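Local structure of DUF5348 domain-containing protein (3NRL) at residues L31-F37 with V48-M52; R5-L9 with D19-D23; W45-R49 with L58-N62. The protein is of unknown function, a small all-beta DUF5348 protein from Ruminococcus gnavus that forms a two-chain assembly in the crystal. All blocks are in the same frame, centred on the assembly; numbering follows the deposited sequence.

All three contacts belong to one antiparallel sheet, which runs in the order 26-27, 17-23, 6-12, 70-72, 36-41, 44-52, 56-59. Contact 2 comes first along the chain and pairs 6-12 with 17-23; contacts 1 and 3 follow and share strand 44-52, whose residues Val48 and Arg49 serve both. Their centres lie about 9 Å apart, whereas contact 2 sits about 14 Å from contact 1 and 16 Å from contact 3, across the chain's centre from both. Leu31, in the loop leading to 36-41, packs on Leu9 and Ile20 and so joins contacts 1 and 2. Leu58 packs on Phe37 and Ile50 of neighbouring strands, and Glu6 touches Trp45 between contacts 2 and 3.

Contact 1. Residues L31-F37 with V48-M52; sequences LHCGECF and VRIEM. With SO4 (sulfate ion), chain C.
This contact is the open end of the antiparallel hairpin formed by strands 36-41 and 44-52, together with the turn that leads into it. Phe37 and Val48 form a hydrogen-bonded pair (Phe37 N to Val48 O 3.2 Å, Val48 N to Phe37 O 2.9 Å), Cys36 and Arg49 a non-hydrogen-bonded one, CA to CA 4.4 Å. Beyond them Ile50 N donates to Glu35 O at 3.1 Å and Gly34 N to Ile50 O at 2.9 Å. Residues 32-35 make a type II turn with Gly34 at phi/psi 92/-16, where a CB would jam against the preceding carbonyl; Glu35 OE2 turns back to accept from His32 N at 2.5 Å, while Tyr28 holds OE1.

Inside, Val48 (chi1 m) sets CG2 over the face of the Phe37 ring (chi1 p), a CH-pi contact 3.8 Å from the centroid. Ile50, extended in tt, fills the hollow between that ring (Ile50 CB to Phe37 CE2 4.1 Å) and Leu31 (Ile50 CD1 to Leu31 CD1 4.3 Å). Ile50 CG2 presses against the turn, 3.8 Å from His32 O and 4.3 Å from Glu35 CB. On the outer side Arg49 CG rests 3.4 Å from Gly34 O, and Arg49 NE bridges to Glu51 OE2 at 2.7 Å. Cys33 SG meets CB of selenomethionine Met52 at 3.4 Å, and Cys33 N donates to O1 of a sulfate, probably from the crystallisation liquor, at 2.9 Å.

Contact 2. Residues R5-L9 with D19-D23; sequences REGTL and DIRFD
The N-terminal beta hairpin, strands 6-12 and 17-23, holds this antiparallel contact, twisted so that the short segments run at 139° with axes 4.5 Å apart. Its centre is the hydrogen-bonded pair Thr8 and Arg21: Thr8 N to Arg21 O 3.0 Å, Arg21 N to Thr8 O 2.9 Å. Leu9 and Ile20 follow as a non-hydrogen-bonded pair, CA to CA 4.7 Å, each giving a CA-H...O contact to the opposite strand: Ile20 CA to Thr8 O (3.3 Å), Leu9 CA to Asp19 O (3.5 Å).

Gly7 is fully extended (-159/-172) and lies so close to the partner strand, Gly7 CA to Arg21 O 3.2 Å, that a CB would clash with Ile20, Arg21 and Phe22. Phe22 (chi1 m) uses this space, its CD1 3.9 Å from Gly7 CA. Phe22 and Asp23 both face Ser26 in a classic beta bulge.

Leu9 (tp) and Ile20 (mt) point to the interior, where Val71 touches both. Thr8 and Arg21 share the other face, which meets the second subunit: Thr8 packs on Thr8 of that subunit, Thr8 OG1 hydrogen-bonds to Gly68 O of the second subunit, and Arg21 NE weakly to Asp67 O of the same subunit. Within the strand, Arg21 NH1 turns to Asp23 O at 3.2 Å.

Contact 3. Residues W45-R49 with L58-N62; sequences WVPVR and LVGLN
Val46 is the first to meet 58-62: its t rotamer directs CG1 to Gly60 O (3.6 Å) and Leu61 CB (4.3 Å). At Pro47 the backbones are not yet paired, and a water spans the gap, donating to Pro47 O at 2.8 Å and to Gly60 O at 2.7 Å. Val48 (chi1 m) lays CG1 3.8 Å from Leu61 CB and CB 4.4 Å from Leu58 CB, and its CA makes a CA-H...O contact with Val59 O at 3.1 Å. This is the fraying open end of the antiparallel hairpin of strands 44-52 and 56-59, the latter one of the sheet's two outermost: Gly60, at phi/psi 112/-10, leads the second segment away, and a CB there would clash with Pro47 O. Arg49 and Val59 are a hydrogen-bonded pair, Arg49 N to Val59 O 3.0 Å and Val59 N to Arg49 O 2.8 Å. The Arg49 side chain, NE salt-bridged to Glu51 OE2, lies with one guanidinium face over Val59 (NH2 to Val59 CG2 3.9 Å).

Contact 1. Residues L31-F37 with V48-M52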
loop_
_atom_site.group_PDB
_atom_site.type_symbol
_atom_site.label_atom_id
_atom_site.label_comp_id
_atom_site.label_asym_id
_atom_site.label_seq_id
_atom_site.Cartn_x
_atom_site.Cartn_y
_atom_site.Cartn_z
ATOM N N LEU A 31 4.135 -9.982 8.030
ATOM C CA LEU A 31 3.167 -10.231 9.091
ATOM C C LEU A 31 2.832 -11.716 9.196
ATOM O O LEU A 31 2.622 -12.382 8.188
ATOM C CB LEU A 31 1.883 -9.456 8.810
ATOM C CG LEU A 31 2.000 -7.933 8.808
ATOM C CD1 LEU A 31 0.708 -7.324 8.268
ATOM C CD2 LEU A 31 2.274 -7.444 10.212
ATOM N N HIS A 32 2.775 -12.227 10.420
ATOM C CA HIS A 32 2.450 -13.632 10.646
ATOM C C HIS A 32 1.042 -13.725 11.223
ATOM O O HIS A 32 0.556 -12.763 11.827
ATOM C CB HIS A 32 3.450 -14.249 11.622
ATOM C CG HIS A 32 4.874 -14.133 11.176
ATOM N ND1 HIS A 32 5.324 -14.656 9.985
ATOM C CD2 HIS A 32 5.945 -13.547 11.761
ATOM C CE1 HIS A 32 6.613 -14.396 9.852
ATOM N NE2 HIS A 32 7.013 -13.725 10.916
ATOM N N CYS A 33 0.385 -14.868 11.039
ATOM C CA CYS A 33 -0.963 -15.041 11.568
ATOM C C CYS A 33 -1.019 -14.627 13.031
ATOM O O CYS A 33 -0.101 -14.907 13.798
ATOM C CB CYS A 33 -1.419 -16.496 11.435
ATOM S SG CYS A 33 -1.804 -17.010 9.752
ATOM N N GLY A 34 -2.091 -13.939 13.405
ATOM C CA GLY A 34 -2.244 -13.512 14.784
ATOM C C GLY A 34 -1.710 -12.132 15.132
ATOM O O GLY A 34 -2.062 -11.585 16.176
ATOM N N GLU A 35 -0.872 -11.555 14.276
ATOM C CA GLU A 35 -0.325 -10.235 14.573
ATOM C C GLU A 35 -1.406 -9.157 14.564
ATOM O O GLU A 35 -2.251 -9.111 13.673
ATOM C CB GLU A 35 0.794 -9.887 13.587
ATOM C CG GLU A 35 1.966 -10.850 13.681
ATOM C CD GLU A 35 3.268 -10.249 13.197
ATOM O OE1 GLU A 35 3.730 -9.265 13.811
ATOM O OE2 GLU A 35 3.831 -10.763 12.208
ATOM N N CYS A 36 -1.368 -8.295 15.572
ATOM C CA CYS A 36 -2.346 -7.223 15.713
ATOM C C CYS A 36 -1.770 -5.838 15.413
ATOM O O CYS A 36 -0.580 -5.587 15.603
ATOM C CB CYS A 36 -2.914 -7.241 17.131
ATOM S SG CYS A 36 -1.632 -7.227 18.403
ATOM N N PHE A 37 -2.641 -4.947 14.946
ATOM C CA PHE A 37 -2.279 -3.574 14.608
ATOM C C PHE A 37 -3.573 -2.798 14.342
ATOM O O PHE A 37 -4.645 -3.400 14.308
ATOM C CB PHE A 37 -1.367 -3.558 13.374
ATOM C CG PHE A 37 -1.947 -4.256 12.170
ATOM C CD1 PHE A 37 -2.843 -3.601 11.325
ATOM C CD2 PHE A 37 -1.590 -5.571 11.878
ATOM C CE1 PHE A 37 -3.372 -4.247 10.204
ATOM C CE2 PHE A 37 -2.112 -6.227 10.762
ATOM C CZ PHE A 37 -3.006 -5.563 9.923
ATOM N N VAL A 48 -7.353 -4.448 14.679
ATOM C CA VAL A 48 -7.602 -5.648 13.894
ATOM C C VAL A 48 -6.531 -6.689 14.159
ATOM O O VAL A 48 -5.519 -6.414 14.808
ATOM C CB VAL A 48 -7.604 -5.350 12.372
ATOM C CG1 VAL A 48 -8.632 -4.288 12.043
ATOM C CG2 VAL A 48 -6.220 -4.889 11.930
ATOM N N ARG A 49 -6.766 -7.890 13.646
ATOM C CA ARG A 49 -5.822 -8.988 13.781
ATOM C C ARG A 49 -5.798 -9.626 12.401
ATOM O O ARG A 49 -6.852 -9.833 11.803
ATOM C CB ARG A 49 -6.319 -9.998 14.828
ATOM C CG ARG A 49 -5.306 -11.085 15.180
ATOM C CD ARG A 49 -5.774 -11.972 16.343
ATOM N NE ARG A 49 -6.881 -12.855 15.981
ATOM C CZ ARG A 49 -8.125 -12.722 16.432
ATOM N NH1 ARG A 49 -8.436 -11.743 17.271
ATOM N NH2 ARG A 49 -9.066 -13.565 16.038
ATOM N N ILE A 50 -4.613 -9.905 11.870
ATOM C CA ILE A 50 -4.559 -10.523 10.554
ATOM C C ILE A 50 -4.497 -12.034 10.723
ATOM O O ILE A 50 -3.785 -12.543 11.585
ATOM C CB ILE A 50 -3.355 -10.024 9.721
ATOM C CG1 ILE A 50 -3.467 -10.560 8.293
ATOM C CG2 ILE A 50 -2.041 -10.462 10.357
ATOM C CD1 ILE A 50 -2.572 -9.849 7.302
ATOM N N GLU A 51 -5.268 -12.744 9.907
ATOM C CA GLU A 51 -5.324 -14.199 9.978
ATOM C C GLU A 51 -5.312 -14.796 8.581
ATOM O O GLU A 51 -5.440 -14.082 7.587
ATOM C CB GLU A 51 -6.599 -14.646 10.702
ATOM C CG GLU A 51 -6.699 -14.210 12.152
ATOM C CD GLU A 51 -5.717 -14.931 13.065
ATOM O OE1 GLU A 51 -4.976 -15.821 12.586
ATOM O OE2 GLU A 51 -5.692 -14.604 14.270
HETATM N N MSE A 52 -5.168 -16.116 8.521
HETATM C CA MSE A 52 -5.140 -16.829 7.251
HETATM C C MSE A 52 -6.185 -17.935 7.199
HETATM O O MSE A 52 -6.192 -18.838 8.036
HETATM C CB MSE A 52 -3.758 -17.445 7.024
HETATM C CG MSE A 52 -3.687 -18.392 5.838
HETATM SE SE MSE A 52 -3.760 -17.541 4.253
HETATM C CE MSE A 52 -2.043 -17.340 3.960
HETATM S S SO4 C . 2.186 -18.111 9.812
HETATM O O1 SO4 C . 1.879 -16.747 9.350
HETATM O O2 SO4 C . 3.202 -18.712 8.934
HETATM O O3 SO4 C . 2.696 -18.057 11.197
HETATM O O4 SO4 C . 0.959 -18.928 9.769
#

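Contact 2. Residues R5-L9 with D19-D23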
loop_
_atom_site.group_PDB
_atom_site.type_symbol
_atom_site.label_atom_id
_atom_site.label_comp_id
_atom_site.label_asym_id
_atom_site.label_seq_id
_atom_site.Cartn_x
_atom_site.Cartn_y
_atom_site.Cartn_z
ATOM N N ARG A 5 5.818 3.127 13.839
ATOM C CA ARG A 5 4.396 3.335 14.231
ATOM C C ARG A 5 3.440 3.240 13.045
ATOM O O ARG A 5 2.731 2.249 12.906
ATOM C CB ARG A 5 4.227 4.689 14.930
ATOM C CG ARG A 5 4.627 4.685 16.394
ATOM C CD ARG A 5 3.587 3.970 17.248
ATOM N NE ARG A 5 2.419 4.808 17.514
ATOM C CZ ARG A 5 1.295 4.373 18.082
ATOM N NH1 ARG A 5 1.173 3.102 18.444
ATOM N NH2 ARG A 5 0.295 5.215 18.304
ATOM N N GLU A 6 3.427 4.259 12.190
ATOM C CA GLU A 6 2.529 4.263 11.038
ATOM C C GLU A 6 3.171 3.794 9.738
ATOM O O GLU A 6 4.331 4.092 9.450
ATOM C CB GLU A 6 1.923 5.653 10.848
ATOM C CG GLU A 6 0.922 6.018 11.924
ATOM C CD GLU A 6 0.441 7.445 11.817
ATOM O OE1 GLU A 6 -0.006 7.845 10.721
ATOM O OE2 GLU A 6 0.506 8.167 12.834
ATOM N N GLY A 7 2.397 3.045 8.959
ATOM C CA GLY A 7 2.891 2.532 7.696
ATOM C C GLY A 7 1.753 2.161 6.764
ATOM O O GLY A 7 0.588 2.440 7.042
ATOM N N THR A 8 2.094 1.524 5.655
ATOM C CA THR A 8 1.097 1.115 4.680
ATOM C C THR A 8 1.174 -0.388 4.487
ATOM O O THR A 8 2.263 -0.954 4.370
ATOM C CB THR A 8 1.335 1.800 3.332
ATOM O OG1 THR A 8 2.669 1.524 2.893
ATOM C CG2 THR A 8 1.160 3.292 3.465
ATOM N N LEU A 9 0.009 -1.021 4.458
ATOM C CA LEU A 9 -0.109 -2.467 4.301
ATOM C C LEU A 9 -0.106 -2.860 2.826
ATOM O O LEU A 9 -0.776 -2.228 2.001
ATOM C CB LEU A 9 -1.408 -2.933 4.977
ATOM C CG LEU A 9 -1.686 -4.427 5.143
ATOM C CD1 LEU A 9 -0.669 -5.056 6.099
ATOM C CD2 LEU A 9 -3.097 -4.610 5.676
ATOM N N ASP A 19 2.837 -7.222 4.207
ATOM C CA ASP A 19 3.921 -6.569 4.920
ATOM C C ASP A 19 3.564 -5.110 5.120
ATOM O O ASP A 19 2.572 -4.625 4.579
ATOM C CB ASP A 19 5.224 -6.709 4.127
ATOM C CG ASP A 19 6.453 -6.358 4.948
ATOM O OD1 ASP A 19 6.332 -6.193 6.180
ATOM O OD2 ASP A 19 7.547 -6.261 4.353
ATOM N N ILE A 20 4.373 -4.411 5.901
ATOM C CA ILE A 20 4.120 -3.010 6.170
ATOM C C ILE A 20 5.325 -2.151 5.831
ATOM O O ILE A 20 6.435 -2.410 6.292
ATOM C CB ILE A 20 3.775 -2.792 7.646
ATOM C CG1 ILE A 20 2.464 -3.513 7.984
ATOM C CG2 ILE A 20 3.674 -1.304 7.940
ATOM C CD1 ILE A 20 2.133 -3.517 9.450
ATOM N N ARG A 21 5.099 -1.134 5.013
ATOM C CA ARG A 21 6.165 -0.219 4.643
ATOM C C ARG A 21 6.057 1.001 5.551
ATOM O O ARG A 21 5.059 1.726 5.511
ATOM C CB ARG A 21 6.028 0.223 3.190
ATOM C CG ARG A 21 7.010 1.327 2.836
ATOM C CD ARG A 21 6.466 2.225 1.746
ATOM N NE ARG A 21 6.650 1.657 0.418
ATOM C CZ ARG A 21 7.839 1.386 -0.110
ATOM N NH1 ARG A 21 8.935 1.632 0.594
ATOM N NH2 ARG A 21 7.928 0.892 -1.340
ATOM N N PHE A 22 7.084 1.225 6.367
ATOM C CA PHE A 22 7.093 2.356 7.285
ATOM C C PHE A 22 7.793 3.568 6.686
ATOM O O PHE A 22 7.388 4.707 6.912
ATOM C CB PHE A 22 7.801 1.979 8.587
ATOM C CG PHE A 22 7.080 0.941 9.393
ATOM C CD1 PHE A 22 5.820 1.199 9.919
ATOM C CD2 PHE A 22 7.671 -0.290 9.646
ATOM C CE1 PHE A 22 5.157 0.245 10.687
ATOM C CE2 PHE A 22 7.018 -1.252 10.412
ATOM C CZ PHE A 22 5.759 -0.984 10.934
ATOM N N ASP A 23 8.847 3.313 5.924
ATOM C CA ASP A 23 9.618 4.385 5.317
ATOM C C ASP A 23 9.971 3.994 3.890
ATOM O O ASP A 23 9.685 2.878 3.458
ATOM C CB ASP A 23 10.898 4.616 6.126
ATOM C CG ASP A 23 11.240 6.080 6.272
ATOM O OD1 ASP A 23 11.338 6.776 5.239
ATOM O OD2 ASP A 23 11.417 6.534 7.423
#

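Contact 3. Residues W45-R49 with L58-N62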
loop_
_atom_site.group_PDB
_atom_site.type_symbol
_atom_site.label_atom_id
_atom_site.label_comp_id
_atom_site.label_asym_id
_atom_site.label_seq_id
_atom_site.Cartn_x
_atom_site.Cartn_y
_atom_site.Cartn_z
ATOM N N TRP A 45 -8.741 4.926 14.450
ATOM C CA TRP A 45 -7.888 3.757 14.323
ATOM C C TRP A 45 -8.687 2.566 14.839
ATOM O O TRP A 45 -9.133 2.563 15.987
ATOM C CB TRP A 45 -6.608 3.923 15.145
ATOM C CG TRP A 45 -5.678 4.959 14.605
ATOM C CD1 TRP A 45 -5.524 6.241 15.053
ATOM C CD2 TRP A 45 -4.758 4.798 13.519
ATOM N NE1 TRP A 45 -4.554 6.888 14.315
ATOM C CE2 TRP A 45 -4.066 6.024 13.370
ATOM C CE3 TRP A 45 -4.444 3.736 12.662
ATOM C CZ2 TRP A 45 -3.081 6.216 12.392
ATOM C CZ3 TRP A 45 -3.467 3.926 11.689
ATOM C CH2 TRP A 45 -2.794 5.157 11.567
ATOM N N VAL A 46 -8.866 1.562 13.983
ATOM C CA VAL A 46 -9.628 0.366 14.329
ATOM C C VAL A 46 -8.700 -0.815 14.593
ATOM O O VAL A 46 -7.878 -1.163 13.748
ATOM C CB VAL A 46 -10.586 -0.024 13.174
ATOM C CG1 VAL A 46 -11.441 -1.219 13.578
ATOM C CG2 VAL A 46 -11.455 1.168 12.788
ATOM N N PRO A 47 -8.823 -1.449 15.772
ATOM C CA PRO A 47 -7.976 -2.596 16.112
ATOM C C PRO A 47 -8.347 -3.837 15.308
ATOM O O PRO A 47 -9.513 -4.230 15.250
ATOM C CB PRO A 47 -8.233 -2.783 17.606
ATOM C CG PRO A 47 -9.661 -2.374 17.742
ATOM C CD PRO A 47 -9.713 -1.107 16.896
ATOM N N VAL A 48 -7.353 -4.448 14.679
ATOM C CA VAL A 48 -7.602 -5.648 13.894
ATOM C C VAL A 48 -6.531 -6.689 14.159
ATOM O O VAL A 48 -5.519 -6.414 14.808
ATOM C CB VAL A 48 -7.604 -5.350 12.372
ATOM C CG1 VAL A 48 -8.632 -4.288 12.043
ATOM C CG2 VAL A 48 -6.220 -4.889 11.930
ATOM N N ARG A 49 -6.766 -7.890 13.646
ATOM C CA ARG A 49 -5.822 -8.988 13.781
ATOM C C ARG A 49 -5.798 -9.626 12.401
ATOM O O ARG A 49 -6.852 -9.833 11.803
ATOM C CB ARG A 49 -6.319 -9.998 14.828
ATOM C CG ARG A 49 -5.306 -11.085 15.180
ATOM C CD ARG A 49 -5.774 -11.972 16.343
ATOM N NE ARG A 49 -6.881 -12.855 15.981
ATOM C CZ ARG A 49 -8.125 -12.722 16.432
ATOM N NH1 ARG A 49 -8.436 -11.743 17.271
ATOM N NH2 ARG A 49 -9.066 -13.565 16.038
ATOM N N LEU A 58 -8.758 -9.795 7.618
ATOM C CA LEU A 58 -8.643 -9.092 8.884
ATOM C C LEU A 58 -9.839 -9.344 9.787
ATOM O O LEU A 58 -10.987 -9.351 9.340
ATOM C CB LEU A 58 -8.504 -7.588 8.643
ATOM C CG LEU A 58 -7.352 -7.119 7.753
ATOM C CD1 LEU A 58 -7.376 -5.593 7.660
ATOM C CD2 LEU A 58 -6.025 -7.596 8.322
ATOM N N VAL A 59 -9.559 -9.587 11.060
ATOM C CA VAL A 59 -10.612 -9.775 12.037
ATOM C C VAL A 59 -10.732 -8.402 12.693
ATOM O O VAL A 59 -9.723 -7.811 13.077
ATOM C CB VAL A 59 -10.220 -10.804 13.127
ATOM C CG1 VAL A 59 -11.239 -10.774 14.264
ATOM C CG2 VAL A 59 -10.136 -12.202 12.525
ATOM N N GLY A 60 -11.950 -7.885 12.792
ATOM C CA GLY A 60 -12.147 -6.596 13.425
ATOM C C GLY A 60 -12.587 -5.475 12.512
ATOM O O GLY A 60 -12.967 -4.404 12.981
ATOM N N LEU A 61 -12.543 -5.716 11.208
ATOM C CA LEU A 61 -12.934 -4.699 10.250
ATOM C C LEU A 61 -13.278 -5.327 8.908
ATOM O O LEU A 61 -12.526 -6.147 8.382
ATOM C CB LEU A 61 -11.792 -3.687 10.080
ATOM C CG LEU A 61 -11.970 -2.513 9.114
ATOM C CD1 LEU A 61 -13.121 -1.622 9.554
ATOM C CD2 LEU A 61 -10.675 -1.716 9.065
ATOM N N ASN A 62 -14.425 -4.948 8.359
ATOM C CA ASN A 62 -14.834 -5.471 7.068
ATOM C C ASN A 62 -14.290 -4.554 5.974
ATOM O O ASN A 62 -14.634 -3.371 5.907
ATOM C CB ASN A 62 -16.361 -5.547 6.990
ATOM C CG ASN A 62 -16.937 -6.653 7.858
ATOM O OD1 ASN A 62 -18.052 -6.543 8.366
ATOM N ND2 ASN A 62 -16.181 -7.735 8.023
HETATM O O HOH W 1 -12.282 -3.687 15.513
#